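Local coordinates for DNA repair protein MmcB-related protein (Silicibacter pomeroyi, PDB 3DNX) that is of unknown function but belongs to the MmcB-like family of the PDDEXK nuclease clan and may take part in DNA repair, at residues 8-11 with 12-16; 84-87 with 88-92; 125-128 with 129-133; 138-141 with 142-146. All coordinates share one frame; numbering follows the deposited sequence.

Contact 1. Residues 8-11 with 12-16; sequences LDLQ and PGQRL
Pro12 follows Gln11 directly and opens helix 12-26, its ring turned away from the preceding loop except where CB and CD border the Gln11 carbonyl group. Having no N-H, it suits a first helical turn, where backbone donors lack carbonyls behind them. Gln14 reaches back toward the loop: its OE1 receives the backbone N of Gln11 at 3.0 Å, on a lone pair in the carbonyl plane. The bond is nearly straight, with an N-H...O angle of 168°. A first torsion of -71° sets Gln14 CG beside its own backbone N, and from there the extended chain carries the amide back to the residue before the helix. Gln14 CB also lies 4.0 Å from Leu10 CB, so its aliphatic part packs while its oxygen bonds. Arg15 closes the first backbone bond of the helix, its N donating to Gln11 O at 3.0 Å. Its methylene chain then runs back past the loop, CG resting 3.9 Å from Leu10 CB. Farther out, Arg15 NH1 stands 4.0 Å from Leu8 O, obliquely to the guanidinium plane and too far for a close polar contact. Ala106 lies against both Leu8 and Arg15, while Arg18, one turn on, touches Leu8 and Leu10. The aliphatic part of Arg15 thus packs on Leu10 at the positions where a hydrophobic staple would lie. The Gln14-to-Gln11 bond is the reciprocal half of a capping box, marking a helix N-terminus with Gln11 as its N-cap.

Contact 2. Residues 84-87 with 88-92; sequences WAVD and MEFPA
Asp87 and Phe90 bound a type I beta turn at the end of strand 81-86, and the Asp87 side chain adds an Asx turn to it. Phe90 N closes the beta turn on Asp87 O at 3.1 Å, approaching from above the carbonyl plane. Asp87 OD1 takes Glu89 N at 2.8 Å, met 51° out of the carboxylate plane, and receives a second, weak bond from Phe90 N. One carboxylate oxygen therefore gathers two consecutive backbone N-H groups. The first torsion of Asp87, 71°, makes this possible by placing CG between its own backbone N and carbonyl carbon, folded over the turn. Beside this polar grip, Val86 CG1 sits over the centre of the Phe90 ring, 3.8 Å from the centroid and 14° off the normal, a CH-pi contact. Val86 CB also meets Phe90 CB at 3.5 Å, while Pro91 CD lies against the opposite face near the rim. In the next shell, Leu101 and Ile103 of the neighbouring strand back Val86, Leu95 touches Phe90, and Leu16 of helix 12-26 packs on Asp87. Beside the turn, one water donates to both backbone carbonyls, 3.0 Å from Asp87 O and 2.6 Å from Phe90 O.

Contact 3. Residues 125-128 with 129-133; sequences RKVL and IQKFA
Val127 and Lys131, one turn apart on helix 122-144, run alongside each other in one direction. Their meeting is carbon on carbon: Val127 CG1 stands 3.4 Å from Lys131 CE, closer than two carbons normally pack. With a first torsion of 171°, Val127 turns CG1 away from its own N and into the path of the lysine chain, which passes over Val127 O before reaching the methyl. An alanine at Lys131 would lack the outer methylenes, and is likely to leave a gap beside Val127 CG1. Arg125 and Ile129 make a similar pair, Arg125 CG lying 3.9 Å from Ile129 CD1. The guanidinium goes elsewhere, to a salt bridge with Asp80 and a hydrogen bond to Gly52 O. Ile129 CG1 also comes 3.2 Å from Arg125 O, the carbonyl that accepts Ile129 N at 3.0 Å. Leu128 faces strands of its own chain; Phe132 does so too and also meets Ala137 of the second subunit, where Ile129 packs on its counterpart. Between 125-128 and 129-133 the side chains thus meet through hydrocarbon alone; polarity is confined to the backbone bonds, and the Arg125 charge is spent on tying the helix to loops near the sheet.

Contact 4. Residues 138-141 with 142-146; sequences RRLQ and ALRDP
The last turn of helix 122-144, at the subunit interface, ends where the side chains of Gln141 and Asp145 extend next to each other with a common heading. Asp145 is the first residue to leave helical geometry, and its N reaches Gln141 O at 2.9 Å in a weak, bent bond. Their side chains do not bond directly: Gln141 NE2 stops 3.6 Å from Asp145 OD2, amide and carboxylate planes 60° apart. Two waters join them instead. One accepts from Gln141 NE2 and donates to Asp145 OD2, at 2.6 Å from the latter; the other donates to Gln141 OE1 and, at 2.7 Å, to Asp145 O. A chi2 of -92° bends the Gln141 chain along the helix so that both ends of its amide face these waters. The amide is gripped further by Gly148 O at NE2 and by Arg25 of the second subunit at OE1, while Asp145 OD2 forms a salt bridge with Arg22 of that subunit. An alanine in place of Gln141 would remove the amide and is likely to leave both waters less firmly placed beside Asp145, and Arg25 of the second subunit without its amide acceptor. Alongside, Leu140 CD1 lies 3.9 Å from Arg144 CG and near the edge of the guanidinium, whose charge pairs with Glu33 of the second subunit. Regular bonds continue up to Arg144 N, which donates to Leu140 O at 3.0 Å. The arrangement is that of a helix C-terminus whose last, weak backbone bond is accompanied by two water bridges and whose polar groups serve a dimer interface.

In the fold
Contacts 1 and 2 touch: Leu16 CD1 of helix 12-26 packs 3.7 Å from Ala85 O. Gly13 of contact 1 lies about 5 Å from a bound sodium ion; from the side chains of Val86 in contact 2 and Leu140 in contact 4, a bound sodium ion is about 9 Å and 4 Å away. Ala85 packs on Cys59, which shares a metal site with Asp65. Glu58 and Lys60, backbone partners of Ala85, flank Cys59 in a pattern consistent with the E-x-K signature of the PDDEXK clan. Contacts 3 and 4 share helix 122-144, nearest atoms about 5 Å apart, and both meet the second subunit. Helix 12-26, which contact 1 opens, also meets contact 4 from that subunit.

Contact 1. Residues 8-11 with 12-16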
loop_
_atom_site.group_PDB
_atom_site.type_symbol
_atom_site.label_atom_id
_atom_site.label_comp_id
_atom_site.label_asym_id
_atom_site.label_seq_id
_atom_site.Cartn_x
_atom_site.Cartn_y
_atom_site.Cartn_z
ATOM N N LEU A 8 -4.475 4.707 -24.894
ATOM C CA LEU A 8 -4.063 3.666 -23.902
ATOM C C LEU A 8 -3.449 2.463 -24.605
ATOM O O LEU A 8 -4.083 1.867 -25.476
ATOM C CB LEU A 8 -5.261 3.181 -23.075
ATOM C CG LEU A 8 -6.082 4.178 -22.247
ATOM C CD1 LEU A 8 -6.988 3.409 -21.263
ATOM C CD2 LEU A 8 -5.185 5.184 -21.509
ATOM N N ASP A 9 -2.213 2.122 -24.242
ATOM C CA ASP A 9 -1.665 0.797 -24.552
ATOM C C ASP A 9 -1.733 -0.033 -23.269
ATOM O O ASP A 9 -0.730 -0.287 -22.596
ATOM C CB ASP A 9 -0.259 0.812 -25.207
ATOM C CG ASP A 9 0.617 1.973 -24.760
ATOM O OD1 ASP A 9 1.842 1.771 -24.621
ATOM O OD2 ASP A 9 0.095 3.092 -24.581
ATOM N N LEU A 10 -2.965 -0.396 -22.925
ATOM C CA LEU A 10 -3.243 -1.403 -21.917
ATOM C C LEU A 10 -3.786 -2.632 -22.636
ATOM O O LEU A 10 -4.549 -2.509 -23.598
ATOM C CB LEU A 10 -4.313 -0.921 -20.929
ATOM C CG LEU A 10 -4.046 0.277 -20.016
ATOM C CD1 LEU A 10 -5.289 0.556 -19.176
ATOM C CD2 LEU A 10 -2.825 0.072 -19.124
ATOM N N GLN A 11 -3.405 -3.813 -22.158
ATOM C CA GLN A 11 -3.963 -5.072 -22.662
ATOM C C GLN A 11 -5.407 -5.191 -22.181
ATOM O O GLN A 11 -5.805 -4.501 -21.245
ATOM C CB GLN A 11 -3.140 -6.266 -22.161
ATOM C CG GLN A 11 -1.876 -6.556 -22.973
ATOM C CD GLN A 11 -0.872 -7.389 -22.198
ATOM O OE1 GLN A 11 -1.011 -7.580 -20.989
ATOM N NE2 GLN A 11 0.142 -7.896 -22.891
ATOM N N PRO A 12 -6.208 -6.063 -22.822
ATOM C CA PRO A 12 -7.631 -6.171 -22.410
ATOM C C PRO A 12 -7.888 -6.407 -20.900
ATOM O O PRO A 12 -8.760 -5.759 -20.296
ATOM C CB PRO A 12 -8.143 -7.339 -23.265
ATOM C CG PRO A 12 -7.284 -7.314 -24.487
ATOM C CD PRO A 12 -5.910 -6.941 -23.979
ATOM N N GLY A 13 -7.139 -7.314 -20.279
ATOM C CA GLY A 13 -7.333 -7.538 -18.830
ATOM C C GLY A 13 -6.969 -6.318 -17.999
ATOM O O GLY A 13 -7.594 -6.010 -16.954
ATOM N N GLN A 14 -5.946 -5.594 -18.450
ATOM C CA GLN A 14 -5.534 -4.413 -17.735
ATOM C C GLN A 14 -6.591 -3.334 -17.820
ATOM O O GLN A 14 -6.698 -2.516 -16.918
ATOM C CB GLN A 14 -4.193 -3.881 -18.259
ATOM C CG GLN A 14 -2.989 -4.751 -17.896
ATOM C CD GLN A 14 -1.713 -4.247 -18.503
ATOM O OE1 GLN A 14 -1.642 -3.985 -19.703
ATOM N NE2 GLN A 14 -0.673 -4.126 -17.675
ATOM N N ARG A 15 -7.297 -3.292 -18.939
ATOM C CA ARG A 15 -8.374 -2.334 -19.147
ATOM C C ARG A 15 -9.481 -2.552 -18.138
ATOM O O ARG A 15 -9.898 -1.624 -17.460
ATOM C CB ARG A 15 -8.896 -2.463 -20.586
ATOM C CG ARG A 15 -8.024 -1.761 -21.645
ATOM C CD ARG A 15 -8.648 -1.883 -23.022
ATOM N NE ARG A 15 -8.084 -0.942 -23.989
ATOM C CZ ARG A 15 -8.603 0.247 -24.330
ATOM N NH1 ARG A 15 -7.983 0.985 -25.244
ATOM N NH2 ARG A 15 -9.729 0.716 -23.786
ATOM N N LEU A 16 -9.963 -3.790 -18.052
ATOM C CA LEU A 16 -10.995 -4.136 -17.081
ATOM C C LEU A 16 -10.518 -3.783 -15.672
ATOM O O LEU A 16 -11.269 -3.185 -14.919
ATOM C CB LEU A 16 -11.378 -5.628 -17.156
ATOM C CG LEU A 16 -11.976 -6.151 -18.468
ATOM C CD1 LEU A 16 -12.051 -7.696 -18.472
ATOM C CD2 LEU A 16 -13.344 -5.551 -18.661
#

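Contact 2. Residues 84-87 with 88-92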
loop_
_atom_site.group_PDB
_atom_site.type_symbol
_atom_site.label_atom_id
_atom_site.label_comp_id
_atom_site.label_asym_id
_atom_site.label_seq_id
_atom_site.Cartn_x
_atom_site.Cartn_y
_atom_site.Cartn_z
ATOM N N TRP A 84 -16.138 -12.065 -10.606
ATOM C CA TRP A 84 -15.682 -11.920 -11.981
ATOM C C TRP A 84 -15.884 -10.487 -12.434
ATOM O O TRP A 84 -16.788 -9.827 -11.952
ATOM C CB TRP A 84 -16.434 -12.850 -12.907
ATOM C CG TRP A 84 -16.381 -14.280 -12.509
ATOM C CD1 TRP A 84 -17.296 -14.937 -11.766
ATOM C CD2 TRP A 84 -15.356 -15.232 -12.838
ATOM N NE1 TRP A 84 -16.917 -16.258 -11.612
ATOM C CE2 TRP A 84 -15.711 -16.442 -12.242
ATOM C CE3 TRP A 84 -14.167 -15.163 -13.577
ATOM C CZ2 TRP A 84 -14.938 -17.590 -12.380
ATOM C CZ3 TRP A 84 -13.391 -16.291 -13.695
ATOM C CH2 TRP A 84 -13.767 -17.477 -13.098
ATOM N N ALA A 85 -15.018 -10.006 -13.317
ATOM C CA ALA A 85 -15.198 -8.711 -14.009
ATOM C C ALA A 85 -15.017 -8.980 -15.514
ATOM O O ALA A 85 -14.011 -9.527 -15.928
ATOM C CB ALA A 85 -14.210 -7.643 -13.506
ATOM N N VAL A 86 -16.030 -8.620 -16.293
ATOM C CA VAL A 86 -16.076 -8.828 -17.737
ATOM C C VAL A 86 -16.672 -7.602 -18.400
ATOM O O VAL A 86 -17.312 -6.759 -17.733
ATOM C CB VAL A 86 -16.917 -10.079 -18.099
ATOM C CG1 VAL A 86 -16.321 -11.342 -17.435
ATOM C CG2 VAL A 86 -18.405 -9.916 -17.736
ATOM N N ASP A 87 -16.497 -7.493 -19.710
ATOM C CA ASP A 87 -17.112 -6.405 -20.409
ATOM C C ASP A 87 -18.510 -6.817 -20.908
ATOM O O ASP A 87 -18.925 -7.969 -20.779
ATOM C CB ASP A 87 -16.190 -5.886 -21.515
ATOM C CG ASP A 87 -16.043 -6.825 -22.700
ATOM O OD1 ASP A 87 -16.863 -7.767 -22.963
ATOM O OD2 ASP A 87 -15.062 -6.561 -23.439
HETATM N N MSE A 88 -19.178 -5.878 -21.546
HETATM C CA MSE A 88 -20.553 -6.072 -22.012
HETATM C C MSE A 88 -20.683 -7.024 -23.205
HETATM O O MSE A 88 -21.817 -7.397 -23.584
HETATM C CB MSE A 88 -21.210 -4.711 -22.324
HETATM C CG MSE A 88 -20.615 -3.923 -23.509
HETATM SE SE MSE A 88 -21.176 -2.007 -23.639
HETATM C CE MSE A 88 -20.178 -1.627 -25.295
ATOM N N GLU A 89 -19.554 -7.404 -23.826
ATOM C CA GLU A 89 -19.550 -8.378 -24.943
ATOM C C GLU A 89 -19.426 -9.820 -24.441
ATOM O O GLU A 89 -19.683 -10.755 -25.182
ATOM C CB GLU A 89 -18.382 -8.131 -25.902
ATOM C CG GLU A 89 -18.569 -7.028 -26.927
ATOM C CD GLU A 89 -17.664 -7.229 -28.144
ATOM O OE1 GLU A 89 -16.438 -7.009 -28.032
ATOM O OE2 GLU A 89 -18.184 -7.637 -29.201
ATOM N N PHE A 90 -19.022 -9.989 -23.183
ATOM C CA PHE A 90 -18.868 -11.314 -22.564
ATOM C C PHE A 90 -20.231 -12.014 -22.302
ATOM O O PHE A 90 -21.192 -11.370 -21.864
ATOM C CB PHE A 90 -18.051 -11.193 -21.272
ATOM C CG PHE A 90 -17.598 -12.513 -20.705
ATOM C CD1 PHE A 90 -16.299 -12.968 -20.918
ATOM C CD2 PHE A 90 -18.467 -13.313 -19.984
ATOM C CE1 PHE A 90 -15.870 -14.202 -20.402
ATOM C CE2 PHE A 90 -18.057 -14.568 -19.472
ATOM C CZ PHE A 90 -16.747 -15.004 -19.689
ATOM N N PRO A 91 -20.326 -13.344 -22.563
ATOM C CA PRO A 91 -21.555 -14.114 -22.248
ATOM C C PRO A 91 -21.623 -14.396 -20.732
ATOM O O PRO A 91 -21.314 -15.504 -20.259
ATOM C CB PRO A 91 -21.374 -15.414 -23.087
ATOM C CG PRO A 91 -19.936 -15.595 -23.055
ATOM C CD PRO A 91 -19.302 -14.223 -23.156
ATOM N N ALA A 92 -22.012 -13.364 -19.977
ATOM C CA ALA A 92 -22.025 -13.391 -18.529
ATOM C C ALA A 92 -22.813 -14.543 -17.876
ATOM O O ALA A 92 -22.475 -14.962 -16.766
ATOM C CB ALA A 92 -22.554 -11.990 -17.979
HETATM O O HOH W 1 -21.509 -9.385 -20.222
#

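Contact 3. Residues 125-128 with 129-133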
loop_
_atom_site.group_PDB
_atom_site.type_symbol
_atom_site.label_atom_id
_atom_site.label_comp_id
_atom_site.label_asym_id
_atom_site.label_seq_id
_atom_site.Cartn_x
_atom_site.Cartn_y
_atom_site.Cartn_z
ATOM N N ARG A 125 -6.393 -13.026 7.293
ATOM C CA ARG A 125 -6.652 -11.638 6.966
ATOM C C ARG A 125 -5.394 -10.786 7.226
ATOM O O ARG A 125 -5.038 -9.913 6.439
ATOM C CB ARG A 125 -7.797 -11.115 7.809
ATOM C CG ARG A 125 -8.244 -9.714 7.443
ATOM C CD ARG A 125 -9.411 -9.270 8.297
ATOM N NE ARG A 125 -10.450 -10.288 8.253
ATOM C CZ ARG A 125 -11.232 -10.508 7.207
ATOM N NH1 ARG A 125 -11.117 -9.761 6.112
ATOM N NH2 ARG A 125 -12.125 -11.507 7.250
ATOM N N LYS A 126 -4.741 -11.021 8.345
ATOM C CA LYS A 126 -3.512 -10.271 8.702
ATOM C C LYS A 126 -2.407 -10.452 7.689
ATOM O O LYS A 126 -1.778 -9.479 7.263
ATOM C CB LYS A 126 -2.941 -10.752 10.028
ATOM C CG LYS A 126 -3.503 -10.071 11.224
ATOM C CD LYS A 126 -2.518 -10.079 12.384
ATOM C CE LYS A 126 -3.230 -10.344 13.731
ATOM N NZ LYS A 126 -4.738 -10.548 13.605
ATOM N N VAL A 127 -2.143 -11.702 7.331
ATOM C CA VAL A 127 -1.082 -12.017 6.379
ATOM C C VAL A 127 -1.331 -11.331 5.048
ATOM O O VAL A 127 -0.419 -10.735 4.459
ATOM C CB VAL A 127 -0.939 -13.542 6.168
ATOM C CG1 VAL A 127 0.013 -13.847 5.012
ATOM C CG2 VAL A 127 -0.415 -14.179 7.398
ATOM N N LEU A 128 -2.580 -11.396 4.567
ATOM C CA LEU A 128 -2.900 -10.853 3.285
ATOM C C LEU A 128 -2.866 -9.322 3.262
ATOM O O LEU A 128 -2.482 -8.747 2.279
ATOM C CB LEU A 128 -4.287 -11.332 2.851
ATOM C CG LEU A 128 -4.399 -12.822 2.553
ATOM C CD1 LEU A 128 -5.883 -13.161 2.381
ATOM C CD2 LEU A 128 -3.595 -13.168 1.275
ATOM N N ILE A 129 -3.320 -8.677 4.322
ATOM C CA ILE A 129 -3.223 -7.213 4.431
ATOM C C ILE A 129 -1.767 -6.723 4.442
ATOM O O ILE A 129 -1.428 -5.704 3.805
ATOM C CB ILE A 129 -4.066 -6.660 5.619
ATOM C CG1 ILE A 129 -5.548 -6.987 5.357
ATOM C CG2 ILE A 129 -3.791 -5.100 5.839
ATOM C CD1 ILE A 129 -6.510 -6.431 6.354
ATOM N N GLN A 130 -0.902 -7.483 5.090
ATOM C CA GLN A 130 0.525 -7.181 5.141
ATOM C C GLN A 130 1.125 -7.270 3.737
ATOM O O GLN A 130 1.952 -6.413 3.332
ATOM C CB GLN A 130 1.253 -8.126 6.112
ATOM C CG GLN A 130 2.770 -8.091 6.048
ATOM C CD GLN A 130 3.330 -6.921 6.754
ATOM O OE1 GLN A 130 2.846 -6.557 7.822
ATOM N NE2 GLN A 130 4.403 -6.343 6.206
ATOM N N LYS A 131 0.690 -8.289 2.995
ATOM C CA LYS A 131 1.178 -8.525 1.638
ATOM C C LYS A 131 0.697 -7.438 0.703
ATOM O O LYS A 131 1.444 -6.981 -0.146
ATOM C CB LYS A 131 0.723 -9.887 1.125
ATOM C CG LYS A 131 1.555 -11.022 1.627
ATOM C CD LYS A 131 1.003 -12.384 1.207
ATOM C CE LYS A 131 1.666 -13.463 2.071
ATOM N NZ LYS A 131 2.107 -14.629 1.233
ATOM N N PHE A 132 -0.567 -7.063 0.852
ATOM C CA PHE A 132 -1.168 -6.010 0.066
ATOM C C PHE A 132 -0.428 -4.681 0.289
ATOM O O PHE A 132 -0.028 -4.013 -0.682
ATOM C CB PHE A 132 -2.630 -5.912 0.454
ATOM C CG PHE A 132 -3.397 -4.867 -0.271
ATOM C CD1 PHE A 132 -4.258 -5.218 -1.302
ATOM C CD2 PHE A 132 -3.329 -3.538 0.092
ATOM C CE1 PHE A 132 -5.005 -4.250 -1.952
ATOM C CE2 PHE A 132 -4.068 -2.572 -0.551
ATOM C CZ PHE A 132 -4.896 -2.910 -1.592
ATOM N N ALA A 133 -0.254 -4.326 1.562
ATOM C CA ALA A 133 0.535 -3.126 1.982
ATOM C C ALA A 133 1.910 -3.094 1.323
ATOM O O ALA A 133 2.330 -2.115 0.702
ATOM C CB ALA A 133 0.703 -3.107 3.500
#

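Contact 4. Residues 138-141 with 142-146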
loop_
_atom_site.group_PDB
_atom_site.type_symbol
_atom_site.label_atom_id
_atom_site.label_comp_id
_atom_site.label_asym_id
_atom_site.label_seq_id
_atom_site.Cartn_x
_atom_site.Cartn_y
_atom_site.Cartn_z
ATOM N N ARG A 138 5.682 -0.870 -2.469
ATOM C CA ARG A 138 6.801 -1.105 -3.386
ATOM C C ARG A 138 6.541 -0.464 -4.729
ATOM O O ARG A 138 7.384 0.252 -5.252
ATOM C CB ARG A 138 7.081 -2.604 -3.614
ATOM C CG ARG A 138 8.005 -3.184 -2.621
ATOM C CD ARG A 138 8.371 -4.671 -2.958
ATOM N NE ARG A 138 9.198 -5.185 -1.859
ATOM C CZ ARG A 138 9.006 -6.343 -1.205
ATOM N NH1 ARG A 138 8.027 -7.193 -1.553
ATOM N NH2 ARG A 138 9.828 -6.668 -0.205
ATOM N N ARG A 139 5.373 -0.777 -5.324
ATOM C CA ARG A 139 5.038 -0.242 -6.639
ATOM C C ARG A 139 4.992 1.262 -6.638
ATOM O O ARG A 139 5.379 1.891 -7.603
ATOM C CB ARG A 139 3.666 -0.773 -7.118
ATOM C CG ARG A 139 3.548 -2.258 -7.135
ATOM C CD ARG A 139 4.313 -2.891 -8.196
ATOM N NE ARG A 139 3.912 -4.300 -8.330
ATOM C CZ ARG A 139 4.385 -5.322 -7.595
ATOM N NH1 ARG A 139 5.283 -5.131 -6.621
ATOM N NH2 ARG A 139 3.950 -6.552 -7.838
ATOM N N LEU A 140 4.430 1.839 -5.589
ATOM C CA LEU A 140 4.381 3.289 -5.437
ATOM C C LEU A 140 5.774 3.904 -5.422
ATOM O O LEU A 140 6.073 4.847 -6.180
ATOM C CB LEU A 140 3.648 3.637 -4.162
ATOM C CG LEU A 140 3.555 5.099 -3.719
ATOM C CD1 LEU A 140 3.037 5.982 -4.823
ATOM C CD2 LEU A 140 2.682 5.146 -2.479
ATOM N N GLN A 141 6.655 3.349 -4.587
ATOM C CA GLN A 141 8.016 3.872 -4.500
ATOM C C GLN A 141 8.751 3.790 -5.857
ATOM O O GLN A 141 9.468 4.700 -6.218
ATOM C CB GLN A 141 8.808 3.213 -3.356
ATOM C CG GLN A 141 10.159 3.915 -3.022
ATOM C CD GLN A 141 11.315 3.314 -3.805
ATOM O OE1 GLN A 141 11.111 2.346 -4.568
ATOM N NE2 GLN A 141 12.522 3.879 -3.650
ATOM N N ALA A 142 8.553 2.704 -6.584
ATOM C CA ALA A 142 9.174 2.518 -7.865
ATOM C C ALA A 142 8.675 3.527 -8.937
ATOM O O ALA A 142 9.438 3.899 -9.837
ATOM C CB ALA A 142 8.983 1.094 -8.314
ATOM N N LEU A 143 7.414 3.941 -8.871
ATOM C CA LEU A 143 6.880 4.949 -9.793
ATOM C C LEU A 143 7.393 6.312 -9.443
ATOM O O LEU A 143 7.802 7.066 -10.318
ATOM C CB LEU A 143 5.344 4.953 -9.781
ATOM C CG LEU A 143 4.645 3.902 -10.609
ATOM C CD1 LEU A 143 3.093 4.134 -10.557
ATOM C CD2 LEU A 143 5.175 3.878 -12.063
ATOM N N ARG A 144 7.475 6.607 -8.145
ATOM C CA ARG A 144 8.009 7.902 -7.690
ATOM C C ARG A 144 9.500 8.085 -7.800
ATOM O O ARG A 144 9.980 9.212 -7.903
ATOM C CB ARG A 144 7.566 8.164 -6.258
ATOM C CG ARG A 144 6.091 8.036 -6.117
ATOM C CD ARG A 144 5.447 9.045 -5.215
ATOM N NE ARG A 144 6.060 9.106 -3.916
ATOM C CZ ARG A 144 6.707 10.167 -3.412
ATOM N NH1 ARG A 144 7.234 10.073 -2.210
ATOM N NH2 ARG A 144 6.836 11.324 -4.076
ATOM N N ASP A 145 10.243 6.971 -7.806
ATOM C CA ASP A 145 11.693 6.999 -7.788
ATOM C C ASP A 145 12.165 5.775 -8.577
ATOM O O ASP A 145 12.615 4.822 -7.990
ATOM C CB ASP A 145 12.162 6.953 -6.325
ATOM C CG ASP A 145 13.665 7.046 -6.151
ATOM O OD1 ASP A 145 14.431 7.266 -7.134
ATOM O OD2 ASP A 145 14.103 6.864 -4.989
ATOM N N PRO A 146 12.058 5.824 -9.920
ATOM C CA PRO A 146 12.346 4.690 -10.798
ATOM C C PRO A 146 13.708 4.027 -10.576
ATOM O O PRO A 146 13.807 2.790 -10.669
ATOM C CB PRO A 146 12.254 5.284 -12.199
ATOM C CG PRO A 146 11.478 6.547 -12.064
ATOM C CD PRO A 146 11.538 6.996 -10.663
HETATM O O HOH W 2 12.822 6.655 -2.697
HETATM O O HOH W 3 12.547 2.428 -6.790
#